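Mlr6093 protein (Mesorhizobium loti, PDB 2QJ8) probably acts as a zinc-dependent hydrolase of the aspartoacylase family, cleaving amide or ester bonds in a substrate that the structure alone does not identify. Local coordinates at the interface of chains A and B. Numbering follows the deposited sequence. Chains: chain A/B, Mlr6093 protein.

Contact 1: the interface of chains A and B. Residues chain A 267, 290, 316; chain B 56, 59, 62, 66, 86, 89, 91.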
ATOM      1  N   ILE A 267      -4.918   6.964  15.190  1.00 24.05           N
ATOM      2  CA  ILE A 267      -4.754   7.028  13.725  1.00 22.69           C
ATOM      3  C   ILE A 267      -3.588   7.969  13.429  1.00 22.59           C
ATOM      4  O   ILE A 267      -3.638   9.150  13.765  1.00 23.63           O
ATOM      5  CB  ILE A 267      -5.998   7.546  12.991  1.00 23.57           C
ATOM      6  CG1 ILE A 267      -7.187   6.644  13.223  1.00 25.72           C
ATOM      7  CG2 ILE A 267      -5.765   7.591  11.477  1.00 22.47           C
ATOM      8  CD1 ILE A 267      -8.491   7.311  12.850  1.00 27.10           C
HETATM    9  N   MSE A 290      -8.208   7.054  19.048  1.00 29.83           N
HETATM   10  CA  MSE A 290      -9.252   6.147  18.517  0.50 30.60           C
HETATM   11  C   MSE A 290     -10.640   6.107  19.174  1.00 29.59           C
HETATM   12  O   MSE A 290     -11.642   5.889  18.467  1.00 30.82           O
HETATM   13  CB  MSE A 290      -8.697   4.712  18.404  0.50 30.52           C
HETATM   14  CG  MSE A 290      -7.820   4.506  17.187  0.50 27.49           C
HETATM   15 SE   MSE A 290      -6.449   3.121  17.437  0.37 41.22          SE
ATOM     16  N   TYR A 316      -3.891   2.942  11.483  1.00 23.99           N
ATOM     17  CA  TYR A 316      -3.997   2.753  12.932  0.50 23.88           C
ATOM     18  C   TYR A 316      -2.641   2.264  13.472  1.00 23.33           C
ATOM     19  O   TYR A 316      -2.054   1.350  12.917  1.00 24.82           O
ATOM     20  CB  TYR A 316      -5.062   1.708  13.284  0.50 23.26           C
ATOM     21  CG  TYR A 316      -6.482   2.085  12.930  0.50 22.07           C
ATOM     22  CD1 TYR A 316      -7.085   3.185  13.507  0.50 19.25           C
ATOM     23  CD2 TYR A 316      -7.235   1.304  12.049  0.50 18.56           C
ATOM     24  CE1 TYR A 316      -8.386   3.513  13.205  0.50 22.58           C
ATOM     25  CE2 TYR A 316      -8.523   1.631  11.740  0.50 21.68           C
ATOM     26  CZ  TYR A 316      -9.091   2.729  12.315  0.50 21.06           C
ATOM     27  OH  TYR A 316     -10.373   3.035  12.002  0.50 25.22           O
TER
ATOM     28  N   GLY B  56     -10.223  -0.630   7.306  1.00 35.05           N
ATOM     29  CA  GLY B  56      -9.206  -0.215   8.275  1.00 38.36           C
ATOM     30  C   GLY B  56      -7.795  -0.064   7.721  1.00 40.79           C
ATOM     31  O   GLY B  56      -6.885   0.414   8.418  1.00 43.25           O
ATOM     32  N   LEU B  59      -7.294   4.988   5.513  1.00 31.07           N
ATOM     33  CA  LEU B  59      -7.899   5.956   6.445  0.50 30.10           C
ATOM     34  C   LEU B  59      -8.018   7.425   5.981  1.00 28.14           C
ATOM     35  O   LEU B  59      -8.190   8.328   6.807  1.00 26.23           O
ATOM     36  CB  LEU B  59      -7.154   5.896   7.802  0.50 30.13           C
ATOM     37  CG  LEU B  59      -7.059   4.583   8.604  0.50 27.61           C
ATOM     38  CD1 LEU B  59      -8.441   3.949   8.802  0.50 22.50           C
ATOM     39  CD2 LEU B  59      -6.109   3.592   7.968  0.50 32.01           C
ATOM     40  N   PRO B  62     -11.715   8.629   7.170  1.00 27.99           N
ATOM     41  CA  PRO B  62     -11.668   8.996   8.571  1.00 26.09           C
ATOM     42  C   PRO B  62     -10.922  10.299   8.892  1.00 25.22           C
ATOM     43  O   PRO B  62     -11.373  11.038   9.749  1.00 23.62           O
ATOM     44  CB  PRO B  62     -10.976   7.798   9.213  1.00 27.41           C
ATOM     45  CG  PRO B  62     -11.401   6.649   8.377  1.00 26.60           C
ATOM     46  CD  PRO B  62     -11.486   7.183   6.985  1.00 25.15           C
ATOM     47  N   ARG B  66     -12.821  13.536  10.553  1.00 25.35           N
ATOM     48  CA  ARG B  66     -12.323  14.199  11.782  1.00 25.48           C
ATOM     49  C   ARG B  66     -12.026  15.712  11.574  1.00 24.73           C
ATOM     50  O   ARG B  66     -12.297  16.515  12.451  1.00 22.79           O
ATOM     51  CB  ARG B  66     -11.103  13.457  12.320  1.00 26.67           C
ATOM     52  CG  ARG B  66     -11.493  12.188  13.035  1.00 29.50           C
ATOM     53  CD  ARG B  66     -10.351  11.265  13.248  1.00 31.69           C
ATOM     54  NE  ARG B  66     -10.770  10.123  14.054  1.00 31.35           N
ATOM     55  CZ  ARG B  66     -10.631   9.989  15.373  1.00 30.81           C
ATOM     56  NH1 ARG B  66     -10.133  10.951  16.158  1.00 33.16           N
ATOM     57  NH2 ARG B  66     -11.052   8.862  15.926  1.00 35.08           N
ATOM     58  N   GLU B  86     -15.191   6.336  11.590  1.00 25.26           N
ATOM     59  CA  GLU B  86     -14.731   4.974  11.434  1.00 28.42           C
ATOM     60  C   GLU B  86     -15.843   4.009  11.792  1.00 27.46           C
ATOM     61  O   GLU B  86     -16.173   3.813  12.965  1.00 27.86           O
ATOM     62  CB  GLU B  86     -13.575   4.746  12.392  1.00 29.02           C
ATOM     63  CG  GLU B  86     -12.394   5.627  12.056  1.00 29.93           C
ATOM     64  CD  GLU B  86     -11.907   6.389  13.239  1.00 28.05           C
ATOM     65  OE1 GLU B  86     -11.780   5.837  14.350  1.00 40.80           O
ATOM     66  OE2 GLU B  86     -11.669   7.565  13.044  1.00 31.75           O
ATOM     67  N   PRO B  89     -14.125  -0.255  13.085  1.00 32.83           N
ATOM     68  CA  PRO B  89     -12.935  -0.054  13.935  1.00 33.49           C
ATOM     69  C   PRO B  89     -12.048  -1.294  14.133  1.00 35.19           C
ATOM     70  O   PRO B  89     -10.798  -1.174  14.172  1.00 36.47           O
ATOM     71  CB  PRO B  89     -13.533   0.412  15.283  1.00 34.24           C
ATOM     72  CG  PRO B  89     -14.895  -0.160  15.318  1.00 35.13           C
ATOM     73  CD  PRO B  89     -15.357  -0.070  13.878  1.00 32.53           C
ATOM     74  N   ALA B  91     -11.890  -3.563  11.923  1.00 36.67           N
ATOM     75  CA  ALA B  91     -11.231  -3.720  10.607  1.00 37.17           C
ATOM     76  C   ALA B  91      -9.937  -2.878  10.540  1.00 38.42           C
ATOM     77  O   ALA B  91      -9.748  -1.910  11.314  1.00 41.94           O
ATOM     78  CB  ALA B  91     -12.185  -3.335   9.450  1.00 35.14           C
TER
HETATM   79  O   HOH W   1      -4.947   0.815   9.884  1.00 32.75           O
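The phenol ring of A:Tyr316 and B:Leu59 meet face to methyl: CD1 of B:Leu59 sits over one face, displaced from the ring centre toward its outer rim, 3.7 Å from CE2. The two side chains cross at about a right angle. The ring's CD2-CE2 side runs toward backbone carbonyls, B:Ala91 O lying 3.8 Å from CE2. The other flat group, the guanidinium of B:Arg66, is approached at its edge and in its plane by the carboxylate of B:Glu86 and, more distantly, by A:Met290 O. The grip on B:Glu86 is side-on within chain B: NE of B:Arg66 bonds to OE2 at 2.9 Å, and NH2 bonds to the same oxygen, both using its syn lone pair and lying within about 6° of the guanidinium plane. The bend at chi2 (128°) brings the carboxylate to chain A, and the bonds from B:Arg66 restrict its rotation. There A:Ile267 meets it tip to tip, with CD1 only 3.2 Å from OE2, a close methyl-oxygen approach; the methyl may partly shield the ion pair from water. Beside it, A:Tyr316 and B:Glu86 slide past each other in opposite directions, their planes 70° apart, and the phenol OH lies 3.3 Å from the methylene CG. No direct polar bond joins the chains in this patch. A water does so at the backbone: A:Tyr316 N reaches it at 2.9 Å in a nearly straight bond, and the water lies 2.5 Å from B:Gly56 O.

Contact 2: the interface of chains A and B. Residues chain A 59, 92-93, 95; chain B 315-316, 318, 321.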
ATOM      1  N   LEU A  59       5.291  -6.369  -4.502  1.00 32.31           N
ATOM      2  CA  LEU A  59       5.491  -6.972  -5.794  1.00 31.80           C
ATOM      3  C   LEU A  59       6.457  -6.259  -6.703  1.00 28.72           C
ATOM      4  O   LEU A  59       6.773  -6.820  -7.727  1.00 30.02           O
ATOM      5  CB  LEU A  59       4.157  -7.239  -6.471  1.00 30.57           C
ATOM      6  CG  LEU A  59       3.359  -8.431  -5.929  1.00 30.92           C
ATOM      7  CD1 LEU A  59       4.027  -9.790  -6.113  1.00 32.85           C
ATOM      8  CD2 LEU A  59       2.953  -8.229  -4.482  1.00 30.50           C
ATOM      9  N   VAL A  92       3.303 -14.322  -0.952  1.00 22.46           N
ATOM     10  CA  VAL A  92       2.872 -13.526  -2.128  1.00 25.85           C
ATOM     11  C   VAL A  92       1.402 -13.825  -2.494  1.00 28.24           C
ATOM     12  O   VAL A  92       0.570 -12.904  -2.694  1.00 30.23           O
ATOM     13  CB  VAL A  92       3.806 -13.757  -3.335  1.00 27.78           C
ATOM     14  CG1 VAL A  92       3.240 -13.057  -4.621  1.00 23.27           C
ATOM     15  CG2 VAL A  92       5.186 -13.241  -3.051  1.00 24.85           C
ATOM     16  N   GLN A  93       1.054 -15.109  -2.483  1.00 27.24           N
ATOM     17  CA  GLN A  93      -0.295 -15.532  -2.825  1.00 26.31           C
ATOM     18  C   GLN A  93      -1.326 -15.277  -1.731  1.00 30.58           C
ATOM     19  O   GLN A  93      -2.479 -15.098  -2.051  1.00 33.32           O
ATOM     20  CB  GLN A  93      -0.311 -16.981  -3.263  1.00 25.55           C
ATOM     21  CG  GLN A  93       0.437 -17.213  -4.537  1.00 25.73           C
ATOM     22  CD  GLN A  93       0.354 -18.654  -5.042  1.00 22.80           C
ATOM     23  OE1 GLN A  93      -0.170 -19.529  -4.388  1.00 26.99           O
ATOM     24  NE2 GLN A  93       0.905 -18.883  -6.199  1.00 23.67           N
ATOM     25  N   TRP A  95      -1.190 -12.592   0.316  1.00 35.76           N
ATOM     26  CA  TRP A  95      -1.227 -11.154   0.592  0.50 35.72           C
ATOM     27  C   TRP A  95      -0.823 -10.862   2.047  1.00 36.51           C
ATOM     28  O   TRP A  95      -1.394  -9.966   2.681  1.00 36.80           O
ATOM     29  CB  TRP A  95      -2.633 -10.588   0.255  0.50 35.89           C
ATOM     30  CG  TRP A  95      -3.085 -11.047  -1.099  0.50 33.85           C
ATOM     31  CD1 TRP A  95      -2.497 -10.720  -2.267  0.50 34.67           C
ATOM     32  CD2 TRP A  95      -4.168 -11.940  -1.427  0.50 32.60           C
ATOM     33  NE1 TRP A  95      -3.118 -11.332  -3.296  0.50 30.04           N
ATOM     34  CE2 TRP A  95      -4.157 -12.089  -2.825  0.50 33.72           C
ATOM     35  CE3 TRP A  95      -5.135 -12.628  -0.679  0.50 33.01           C
ATOM     36  CZ2 TRP A  95      -5.085 -12.893  -3.512  0.50 35.65           C
ATOM     37  CZ3 TRP A  95      -6.062 -13.431  -1.357  0.50 34.16           C
ATOM     38  CH2 TRP A  95      -6.030 -13.552  -2.763  0.50 34.85           C
TER
HETATM   39  N   MSE B 315       0.194  -6.771  -7.697  1.00 24.00           N
HETATM   40  CA  MSE B 315      -0.176  -7.768  -6.696  1.00 26.51           C
HETATM   41  C   MSE B 315      -0.615  -9.085  -7.298  1.00 22.57           C
HETATM   42  O   MSE B 315      -0.941  -9.150  -8.462  1.00 18.01           O
HETATM   43  CB  MSE B 315      -1.309  -7.280  -5.822  1.00 25.49           C
HETATM   44  CG  MSE B 315      -2.589  -7.046  -6.527  1.00 31.99           C
HETATM   45 SE   MSE B 315      -3.801  -6.271  -5.246  0.75 45.88          SE
HETATM   46  CE  MSE B 315      -3.913  -7.683  -3.896  1.00 29.01           C
ATOM     47  N   TYR B 316      -0.689 -10.115  -6.461  1.00 21.34           N
ATOM     48  CA  TYR B 316      -1.135 -11.413  -6.913  1.00 19.88           C
ATOM     49  C   TYR B 316      -2.646 -11.341  -7.011  1.00 21.05           C
ATOM     50  O   TYR B 316      -3.289 -10.918  -6.070  1.00 20.96           O
ATOM     51  CB  TYR B 316      -0.750 -12.521  -5.947  1.00 19.88           C
ATOM     52  CG  TYR B 316      -1.169 -13.882  -6.423  1.00 14.73           C
ATOM     53  CD1 TYR B 316      -0.581 -14.445  -7.532  1.00 20.16           C
ATOM     54  CD2 TYR B 316      -2.169 -14.601  -5.780  1.00 16.63           C
ATOM     55  CE1 TYR B 316      -0.942 -15.694  -7.995  1.00 15.94           C
ATOM     56  CE2 TYR B 316      -2.545 -15.829  -6.242  1.00 20.33           C
ATOM     57  CZ  TYR B 316      -1.936 -16.367  -7.359  1.00 13.55           C
ATOM     58  OH  TYR B 316      -2.276 -17.614  -7.804  1.00 19.07           O
ATOM     59  N   GLN B 318      -6.270 -13.509  -8.653  1.00 23.07           N
ATOM     60  CA  GLN B 318      -6.847 -14.754  -9.107  1.00 24.89           C
ATOM     61  C   GLN B 318      -7.511 -14.459 -10.445  1.00 24.86           C
ATOM     62  O   GLN B 318      -7.613 -13.300 -10.832  1.00 22.86           O
ATOM     63  CB  GLN B 318      -7.896 -15.206  -8.102  1.00 26.74           C
ATOM     64  CG  GLN B 318      -7.377 -15.460  -6.702  1.00 32.76           C
ATOM     65  CD  GLN B 318      -6.469 -16.657  -6.623  1.00 34.99           C
ATOM     66  OE1 GLN B 318      -6.459 -17.498  -7.508  1.00 42.43           O
ATOM     67  NE2 GLN B 318      -5.725 -16.757  -5.541  1.00 44.34           N
ATOM     68  N   GLU B 321     -10.659 -11.530 -11.481  1.00 28.23           N
ATOM     69  CA  GLU B 321     -10.568 -10.427 -10.536  1.00 31.10           C
ATOM     70  C   GLU B 321     -10.402  -9.179 -11.355  1.00 27.98           C
ATOM     71  O   GLU B 321      -9.615  -9.173 -12.290  1.00 24.16           O
ATOM     72  CB  GLU B 321      -9.366 -10.521  -9.600  1.00 31.01           C
ATOM     73  CG  GLU B 321      -9.568 -11.366  -8.342  1.00 40.00           C
ATOM     74  CD  GLU B 321      -8.567 -10.987  -7.223  1.00 38.38           C
ATOM     75  OE1 GLU B 321      -8.507  -9.792  -6.850  1.00 51.00           O
ATOM     76  OE2 GLU B 321      -7.872 -11.887  -6.697  1.00 38.32           O
TER
HETATM   77  O   HOH W   2       0.422 -10.438  -3.690  1.00 29.21           O
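The C-terminal end of helix 89-94 of chain A, with A:Trp95 directly after it, packs against strand 315-317 of chain B. Two aromatic side chains, one from each protomer, dominate this patch by buried surface. A:Trp95, whose backbone has left-handed torsions, directs its indole edge at the strand: NE1 donates a hydrogen bond to the carbonyl O of B:Tyr316 at 2.8 Å. The acceptor lies close to the indole plane, whereas the donor is tilted 30° from the carbonyl plane. On one indole face sits the carbonyl oxygen of A:Gln93 from the same chain, 3.5 Å above the ring plane, which suggests that the helix end helps set the ring's orientation. From chain B, the selenomethionine B:Met315 brings its terminal methyl CE to within 3.7 Å of CD1 of A:Trp95; the bend at chi3 turns that methyl toward the indole.

The ring of B:Tyr316 lies alongside the helix end, with CG anti to the backbone N (chi1 -178°). The extended side chain of A:Gln93 lies over one ring face: CG is 3.7 Å from the ring centroid, a CH-pi contact, and the amide continues outward over the hydroxyl end, NE2 being 3.8 Å from OH. Amide and ring planes are 19° apart, so the amide lies nearly flat over that end without a direct polar bond. At the backbone end of the ring, a water joins the two chains, lying 2.7 Å from A:Val92 O and 3.0 Å from B:Tyr316 N. A:Leu59 adds apolar packing, CG to CA of B:Met315 at 3.7 Å. Together the indole bond, the water bridge and the ring packing anchor a C-terminal strand of one protomer on the catalytic domain of the other, as would suit a dimer if the deposited pair is the biological one.

The C-alpha centres of contact 1 and contact 2 lie about 25 Å apart. Under the two-fold they are only partly equivalent: Leu59 and Tyr316 serve both with the chains exchanged, but the stretch after Ala91 carries contact 2 and contributes nothing to contact 1. Tyr316 differs accordingly, with chi1 near -65° in chain A and near 180° in chain B, where it meets the helix end and A:Trp95, which have no chain B counterpart in contact 1. Leu59 directly follows the H-x-x-E stretch that supplies zinc ligands in this family, so the pairing, if biological, would bring each C-terminal region near its partner's metal site.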